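Local structure of 2-keto-3-deoxy-D-arabinonate dehydratase (2Q18) at the interface of chains A and B. The protein catalyses the dehydration of 2-keto-3-deoxy-D-arabinonate to 2,5-dioxopentanoate in the pentose oxidation pathway that leads from D-arabinonate to 2-oxoglutarate. Numbering follows the deposited sequence. Chains: chain A/B, 2-keto-3-deoxy-D-arabinonate dehydratase.

Contact 1: the interface of chains A and B. Residues chain A 114-117, 178; chain B 176, 179, 183.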
# COMPACT_ATOMS: atom_id res chain seq x y z
N GLU A 114 14.90 27.58 -25.15
CA GLU A 114 15.58 26.37 -24.71
C GLU A 114 14.82 25.75 -23.54
O GLU A 114 14.48 26.44 -22.57
CB GLU A 114 17.02 26.68 -24.29
CG GLU A 114 17.81 25.44 -23.87
CD GLU A 114 19.04 25.77 -23.06
OE1 GLU A 114 19.05 26.83 -22.40
OE2 GLU A 114 20.00 24.98 -23.10
N ILE A 115 14.54 24.45 -23.65
CA ILE A 115 13.91 23.67 -22.58
C ILE A 115 14.71 22.38 -22.42
O ILE A 115 14.95 21.68 -23.41
CB ILE A 115 12.43 23.31 -22.94
CG1 ILE A 115 11.54 24.57 -23.04
CG2 ILE A 115 11.84 22.28 -21.96
CD1 ILE A 115 11.30 25.32 -21.73
N PHE A 116 15.13 22.07 -21.20
CA PHE A 116 15.87 20.84 -20.94
C PHE A 116 15.37 20.13 -19.68
O PHE A 116 14.80 20.75 -18.79
CB PHE A 116 17.38 21.11 -20.85
CG PHE A 116 17.77 22.11 -19.79
CD1 PHE A 116 18.09 21.68 -18.50
CD2 PHE A 116 17.84 23.47 -20.08
CE1 PHE A 116 18.44 22.60 -17.51
CE2 PHE A 116 18.19 24.40 -19.09
CZ PHE A 116 18.50 23.96 -17.81
N PHE A 117 15.58 18.81 -19.62
CA PHE A 117 15.28 18.05 -18.41
C PHE A 117 16.43 18.24 -17.42
O PHE A 117 17.59 18.06 -17.77
CB PHE A 117 15.10 16.56 -18.74
CG PHE A 117 14.67 15.72 -17.57
CD1 PHE A 117 15.60 15.00 -16.82
CD2 PHE A 117 13.32 15.65 -17.21
CE1 PHE A 117 15.20 14.22 -15.72
CE2 PHE A 117 12.91 14.88 -16.12
CZ PHE A 117 13.85 14.16 -15.37
N LEU A 178 25.67 18.88 -22.52
CA LEU A 178 24.77 19.59 -21.61
C LEU A 178 24.04 18.70 -20.59
O LEU A 178 24.02 19.03 -19.41
CB LEU A 178 23.78 20.48 -22.37
CG LEU A 178 23.04 21.52 -21.51
CD1 LEU A 178 23.96 22.67 -21.11
CD2 LEU A 178 21.80 22.05 -22.21
N LEU B 176 20.80 22.95 -28.79
CA LEU B 176 20.15 23.27 -27.52
C LEU B 176 18.67 22.86 -27.50
O LEU B 176 18.03 22.90 -26.45
CB LEU B 176 20.30 24.76 -27.19
CG LEU B 176 21.73 25.29 -26.97
CD1 LEU B 176 21.70 26.78 -26.68
CD2 LEU B 176 22.44 24.54 -25.84
N PRO B 179 16.83 18.23 -26.18
CA PRO B 179 15.84 17.66 -25.24
C PRO B 179 14.40 17.68 -25.78
O PRO B 179 13.69 16.68 -25.66
CB PRO B 179 15.96 18.56 -24.01
CG PRO B 179 17.36 19.10 -24.08
CD PRO B 179 17.62 19.30 -25.54
N ILE B 183 12.41 14.21 -25.99
CA ILE B 183 11.59 13.89 -24.81
C ILE B 183 10.17 14.43 -24.93
O ILE B 183 9.94 15.64 -24.86
CB ILE B 183 12.23 14.43 -23.48
CG1 ILE B 183 13.74 14.13 -23.42
CG2 ILE B 183 11.51 13.85 -22.25
CD1 ILE B 183 14.50 14.92 -22.34
O HOH W 1 15.47 22.59 -25.70
O HOH W 2 19.03 22.27 -23.94
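B:Pro179 lays its ring against strand 114-119 of chain A, where CB lies 3.3 Å from the backbone oxygen O of A:Ile115 and CG lies 3.8 Å from CB of A:Phe116. Proline suits this first turn of helix 178-182: its compact, rigid ring packs closely on a strand backbone. On the strand side the contact falls to the beta-carbon of A:Phe116. Further along the strand, the methyl CD1 of B:Ile183 meets CB of A:Phe117 at 4.0 Å, a lighter apolar touch.

At the other end, A:Glu114 and B:Leu176 cross at a slant. With chi1 at -177° and the chain extended beyond CG, the glutamate carries its carboxylate oxygen OE2 to 3.7 Å from the methyl CD2 of the leucine. A:Leu178 flanks the pair, its CD2 4.4 Å from CD2 of B:Leu176.

Two waters bridge the chains in this patch of the two-fold-symmetric interface of the homotetramer. Both use the backbone oxygen of B:Leu176, within the 3-10 helix 175-177. Water 2 connects it to the carboxylate of A:Glu114, a residue long enough to place its methylene CG 3.6 Å from that same O of B:Leu176 while the carboxylate reaches the water. Water 1 sits 2.7 Å from O of B:Leu176 and 2.9 Å from the backbone N of A:Ile115.

Contact 2: the interface of chains A and B. Residues chain A 122-123, 184-185; chain B 243-245.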
# COMPACT_ATOMS: atom_id res chain seq x y z
N ASN A 122 15.06 12.48 -6.66
CA ASN A 122 16.19 11.96 -5.91
C ASN A 122 17.53 12.63 -6.23
O ASN A 122 18.51 12.47 -5.50
CB ASN A 122 16.31 10.44 -6.10
CG ASN A 122 16.64 10.06 -7.54
OD1 ASN A 122 15.93 10.45 -8.47
ND2 ASN A 122 17.71 9.30 -7.73
N ARG A 123 17.58 13.37 -7.34
CA ARG A 123 18.77 14.14 -7.71
C ARG A 123 18.72 15.57 -7.17
O ARG A 123 19.67 16.33 -7.33
CB ARG A 123 18.97 14.14 -9.23
CG ARG A 123 19.40 12.79 -9.83
CD ARG A 123 19.60 12.91 -11.34
NE ARG A 123 20.08 11.67 -11.95
CZ ARG A 123 19.31 10.69 -12.40
NH1 ARG A 123 17.99 10.77 -12.29
NH2 ARG A 123 19.85 9.60 -12.94
N TYR A 184 22.80 14.93 -12.43
CA TYR A 184 23.63 14.08 -11.58
C TYR A 184 23.19 14.24 -10.12
O TYR A 184 22.39 15.12 -9.81
CB TYR A 184 25.12 14.40 -11.77
CG TYR A 184 25.49 15.85 -11.48
CD1 TYR A 184 25.89 16.24 -10.20
CD2 TYR A 184 25.43 16.82 -12.48
CE1 TYR A 184 26.22 17.56 -9.93
CE2 TYR A 184 25.77 18.15 -12.21
CZ TYR A 184 26.16 18.51 -10.93
OH TYR A 184 26.50 19.81 -10.64
N ALA A 185 23.70 13.38 -9.23
CA ALA A 185 23.32 13.46 -7.82
C ALA A 185 23.72 14.80 -7.23
O ALA A 185 24.89 15.19 -7.29
CB ALA A 185 23.94 12.31 -7.02
N ASP B 243 28.90 9.82 -11.01
CA ASP B 243 28.28 10.81 -10.12
C ASP B 243 26.76 10.91 -10.31
O ASP B 243 26.13 11.91 -9.94
CB ASP B 243 28.95 12.18 -10.28
CG ASP B 243 30.44 12.15 -9.97
OD1 ASP B 243 30.85 11.38 -9.07
OD2 ASP B 243 31.20 12.88 -10.64
N ASN B 244 26.18 9.85 -10.87
CA ASN B 244 24.80 9.87 -11.35
C ASN B 244 24.13 8.53 -11.08
O ASN B 244 24.22 7.62 -11.90
CB ASN B 244 24.77 10.23 -12.84
CG ASN B 244 23.36 10.42 -13.37
OD1 ASN B 244 22.47 10.92 -12.67
ND2 ASN B 244 23.15 10.04 -14.63
N PRO B 245 23.47 8.40 -9.93
CA PRO B 245 22.85 7.13 -9.57
C PRO B 245 21.68 6.81 -10.50
O PRO B 245 20.91 7.70 -10.85
CB PRO B 245 22.34 7.36 -8.14
CG PRO B 245 22.17 8.84 -8.03
CD PRO B 245 23.25 9.43 -8.89
O HOH W 3 18.38 7.94 -10.28
O HOH W 4 27.00 13.78 -7.86
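A:Arg123 reaches across this FAH-family subunit interface from the 3-10 helix 121-123 and grips the side-chain amide oxygen of B:Asn244, in the segment that follows helix 233-241. Two hydrogen bonds converge on that oxygen from the NE side of the guanidinium. NE gives the shorter, 2.6 Å to OD1, lying in the carbonyl plane. NH2 stands 2.9 Å from the same OD1 but comes from above that plane, with a more bent N-H. The oxygen lies almost in the guanidinium plane, while the amide itself is turned 47° away. A straight arginine chain from CG to NE, starting beside the backbone N (chi1 -71°), gives the reach this needs. A glutamine in its place would probably leave OD1 of B:Asn244 without its paired donors and the amide freer to turn.

A backbone hydrogen bond runs beside this grip, from N of A:Ala185 to O of B:Asp243 at 2.9 Å. CB of A:Tyr184 makes a van der Waals approach to the same oxygen, 3.3 Å from O of B:Asp243. B:Asp243 has a positive phi (56°), a tight-turn conformation. Water 4 also joins its carbonyl to O of A:Ala185, and water 3 links ND2 of A:Asn122 to O of B:Pro245.

Apolar contact falls to small groups. CB of A:Ala185 packs 3.5 Å from CD of B:Pro245, the short methyl letting the proline ring and both backbones draw close.

Contact 3: the interface of chains A and B. Residues chain A 176-177, 179-180; chain B 113-115.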
# COMPACT_ATOMS: atom_id res chain seq x y z
N LEU A 176 26.57 19.15 -26.75
CA LEU A 176 26.05 17.78 -26.64
C LEU A 176 26.35 17.15 -25.28
O LEU A 176 25.84 16.07 -24.96
CB LEU A 176 26.59 16.91 -27.78
CG LEU A 176 26.20 17.29 -29.21
CD1 LEU A 176 26.84 16.35 -30.21
CD2 LEU A 176 24.68 17.33 -29.40
N TYR A 177 27.19 17.81 -24.48
CA TYR A 177 27.49 17.36 -23.12
C TYR A 177 26.59 18.03 -22.07
O TYR A 177 26.73 17.78 -20.87
CB TYR A 177 28.96 17.63 -22.75
CG TYR A 177 29.99 16.87 -23.57
CD1 TYR A 177 29.73 15.59 -24.05
CD2 TYR A 177 31.24 17.43 -23.83
CE1 TYR A 177 30.69 14.89 -24.79
CE2 TYR A 177 32.21 16.74 -24.57
CZ TYR A 177 31.92 15.48 -25.05
OH TYR A 177 32.87 14.79 -25.77
N PRO A 179 23.45 17.56 -21.04
CA PRO A 179 22.80 16.67 -20.05
C PRO A 179 23.74 16.21 -18.93
O PRO A 179 23.35 16.23 -17.76
CB PRO A 179 22.35 15.48 -20.90
CG PRO A 179 22.19 16.04 -22.28
CD PRO A 179 23.29 17.05 -22.42
N GLN A 180 24.96 15.81 -19.29
CA GLN A 180 25.98 15.42 -18.31
C GLN A 180 26.35 16.58 -17.38
O GLN A 180 26.63 16.36 -16.20
CB GLN A 180 27.23 14.90 -19.01
CG GLN A 180 27.09 13.53 -19.63
CD GLN A 180 28.37 13.07 -20.31
OE1 GLN A 180 29.31 12.63 -19.65
NE2 GLN A 180 28.40 13.16 -21.64
N PRO B 113 31.92 10.44 -24.37
CA PRO B 113 30.80 10.17 -25.27
C PRO B 113 29.59 11.06 -24.96
O PRO B 113 29.53 11.68 -23.90
CB PRO B 113 30.46 8.71 -24.97
CG PRO B 113 30.85 8.52 -23.54
CD PRO B 113 32.08 9.38 -23.35
N GLU B 114 28.65 11.12 -25.90
CA GLU B 114 27.39 11.81 -25.67
C GLU B 114 26.45 10.92 -24.85
O GLU B 114 26.25 9.75 -25.18
CB GLU B 114 26.72 12.19 -26.99
CG GLU B 114 25.43 12.98 -26.82
CD GLU B 114 24.57 12.97 -28.06
OE1 GLU B 114 24.66 12.01 -28.84
OE2 GLU B 114 23.79 13.93 -28.24
N ILE B 115 25.91 11.49 -23.77
CA ILE B 115 24.92 10.82 -22.93
C ILE B 115 23.78 11.81 -22.69
O ILE B 115 24.03 12.95 -22.29
CB ILE B 115 25.52 10.40 -21.55
CG1 ILE B 115 26.63 9.34 -21.70
CG2 ILE B 115 24.44 9.94 -20.56
CD1 ILE B 115 26.17 7.97 -22.20
O HOH W 5 26.04 14.30 -22.97
O HOH W 6 23.25 15.29 -25.62
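A:Gln180, from helix 178-182, lies across B:Ile115 at about a right angle and forms the close part of this contact. Its CG is 4.0 Å from CB of the isoleucine, so the methylenes pack on the branched carbon while the amide at the end stays available for polar work. The chain leaves beside the backbone N (chi1 -73°) and runs straight past CG, which brings NE2 to 2.9 Å from the backbone O of B:Pro113. This hydrogen bond arrives in the carbonyl plane, although its N-H is bent and the oxygen is tilted from the glutamine's amide plane. A glutamine suits the place because it combines an aliphatic stem with a donor. Ring carbon CE1 of A:Tyr177 also lies 3.5 Å from O of B:Pro113.

The looser side is water-mediated. NE2 of A:Gln180 also faces water 5 at 2.9 Å, in a nearly straight arrangement (176° at H). The amide nitrogen thus serves a protein carbonyl and a water together, which should hold its rotation. Water 5 links NE2 of A:Gln180 and O of A:Leu176 with the backbone N of B:Ile115, near the start of strand 114-119, and water 6 bridges O of A:Leu176 and OE2 of the carboxylate of B:Glu114.

Helix 178-182 ends on the substrate-binding A:Lys182, so docking the helix on strand 114-119 of the partner joins subunits of the homotetramer and probably steadies the active-site wall.

Contacts 1 and 3 are about 12 Å apart between the centres of their C-alpha atoms and use the same elements with the chains exchanged: strand 114-119 of one subunit meets the 3-10 helix 175-177 and helix 178-182 of the other. They are therefore overlapping halves of one two-fold arrangement. Contact 2 lies about 18 Å from contact 1 and 15 Å from contact 3. Chain A continues into it from strand 114-119 through residues 122-123, and from helix 178-182 through residues 184-185. Both segments thus engage chain B repeatedly, which probably fixes the subunits' relative orientation around the substrate-binding A:Lys182.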